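Local atomic coordinates of adenylation domain (Streptomyces sp., PDB entry 5N9X), a protein that belongs to the ANL superfamily of AMP-binding adenylation domains and holds ATP and threonine in its ligand pockets. Residues L493-Y496 against M497-S500. Numbering follows the deposited sequence.
Sequences LPSY and MQPS
Met497 packs with its CG on Tyr496 and its SD on Pro494 in a short 3-10 turn of the C-terminal domain of this AMP-binding enzyme family, where the chain leaves helix 482-492 and heads for strand 501-505. Its CG sits over one face of the tyrosine, 3.9 Å from the ring centroid and displaced toward the rim at CE2, a CH-pi contact. SD lies more obliquely beside the same ring, a Met-aromatic contact, and rests on the proline ring, meeting Pro494 CG at 3.5 Å. An unbranched, flexible methionine suits this place: the chain runs extended through chi2 and bends at chi3 (88°). Tyr496 reaches its place because CG stands between its own backbone N and carbonyl carbon (chi1 71°), which lays the ring alongside the methionine.

Two i to i+3 backbone bonds shape the turn: Met497 N to Pro494 O at 3.0 Å, and Gln498 N to Ser495 O at 3.2 Å, the straighter of the two at 162°. Pro494, with no N-H to give, suits the start of such a turn, where its carbonyl serves as acceptor. The Gln498 side chain runs extended past Ser495 CA toward Leu493, and NE2 makes a short but strongly bent, weak hydrogen bond to Leu493 O, 2.7 Å long.

Farther out, Gln498 lies against Val489 and Lys490 of helix 482-492, His431 stacks on the Tyr496 ring, and Met497 touches Asp437 of helix 435-443. Leu493 packs on Val438 and Ala441 of that helix, while its CD1 rests 3.6 Å from Met497 O.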
loop_
_atom_site.group_PDB
_atom_site.type_symbol
_atom_site.label_atom_id
_atom_site.label_comp_id
_atom_site.label_asym_id
_atom_site.label_seq_id
_atom_site.Cartn_x
_atom_site.Cartn_y
_atom_site.Cartn_z
ATOM N N LEU A 493 6.956 -25.314 -17.683
ATOM C CA LEU A 493 5.757 -24.762 -18.311
ATOM C C LEU A 493 5.433 -25.381 -19.652
ATOM O O LEU A 493 6.322 -25.776 -20.384
ATOM C CB LEU A 493 5.921 -23.257 -18.513
ATOM C CG LEU A 493 5.929 -22.404 -17.261
ATOM C CD1 LEU A 493 6.083 -20.937 -17.671
ATOM C CD2 LEU A 493 4.673 -22.632 -16.424
ATOM N N PRO A 494 4.151 -25.423 -19.999
ATOM C CA PRO A 494 3.854 -25.757 -21.400
ATOM C C PRO A 494 4.405 -24.707 -22.383
ATOM O O PRO A 494 4.661 -23.553 -22.000
ATOM C CB PRO A 494 2.323 -25.842 -21.421
ATOM C CG PRO A 494 1.878 -24.971 -20.269
ATOM C CD PRO A 494 2.943 -25.101 -19.218
ATOM N N SER A 495 4.620 -25.138 -23.626
ATOM C CA SER A 495 5.319 -24.360 -24.649
ATOM C C SER A 495 4.701 -23.002 -24.978
ATOM O O SER A 495 5.424 -22.023 -25.191
ATOM C CB SER A 495 5.416 -25.185 -25.932
ATOM O OG SER A 495 6.379 -26.212 -25.793
ATOM N N TYR A 496 3.374 -22.953 -25.034
ATOM C CA TYR A 496 2.656 -21.705 -25.293
ATOM C C TYR A 496 2.833 -20.687 -24.161
ATOM O O TYR A 496 2.634 -19.488 -24.358
ATOM C CB TYR A 496 1.155 -21.978 -25.532
ATOM C CG TYR A 496 0.298 -22.395 -24.330
ATOM C CD1 TYR A 496 0.262 -23.716 -23.877
ATOM C CD2 TYR A 496 -0.495 -21.466 -23.668
ATOM C CE1 TYR A 496 -0.545 -24.094 -22.792
ATOM C CE2 TYR A 496 -1.301 -21.824 -22.592
ATOM C CZ TYR A 496 -1.321 -23.138 -22.156
ATOM O OH TYR A 496 -2.117 -23.469 -21.081
ATOM N N MET A 497 3.220 -21.171 -22.984
ATOM C CA MET A 497 3.402 -20.305 -21.824
ATOM C C MET A 497 4.840 -19.857 -21.620
ATOM O O MET A 497 5.133 -19.185 -20.640
ATOM C CB MET A 497 2.919 -21.001 -20.549
ATOM C CG MET A 497 1.407 -21.002 -20.353
ATOM S SD MET A 497 0.968 -21.865 -18.838
ATOM C CE MET A 497 1.050 -20.531 -17.634
ATOM N N GLN A 498 5.732 -20.228 -22.535
ATOM C CA GLN A 498 7.150 -19.920 -22.393
ATOM C C GLN A 498 7.488 -18.572 -23.007
ATOM O O GLN A 498 7.144 -18.313 -24.161
ATOM C CB GLN A 498 7.991 -21.040 -23.011
ATOM C CG GLN A 498 8.223 -22.222 -22.047
ATOM C CD GLN A 498 8.411 -23.565 -22.763
ATOM O OE1 GLN A 498 8.750 -23.608 -23.937
ATOM N NE2 GLN A 498 8.202 -24.661 -22.044
ATOM N N PRO A 499 8.140 -17.695 -22.216
ATOM C CA PRO A 499 8.514 -16.350 -22.676
ATOM C C PRO A 499 9.387 -16.405 -23.918
ATOM O O PRO A 499 10.309 -17.213 -23.999
ATOM C CB PRO A 499 9.275 -15.761 -21.479
ATOM C CG PRO A 499 8.769 -16.548 -20.289
ATOM C CD PRO A 499 8.562 -17.937 -20.825
ATOM N N SER A 500 9.069 -15.557 -24.889
ATOM C CA SER A 500 9.749 -15.542 -26.175
ATOM C C SER A 500 11.066 -14.791 -26.115
ATOM O O SER A 500 11.960 -15.024 -26.922
ATOM C CB SER A 500 8.832 -14.924 -27.236
ATOM O OG SER A 500 9.584 -14.180 -28.172
#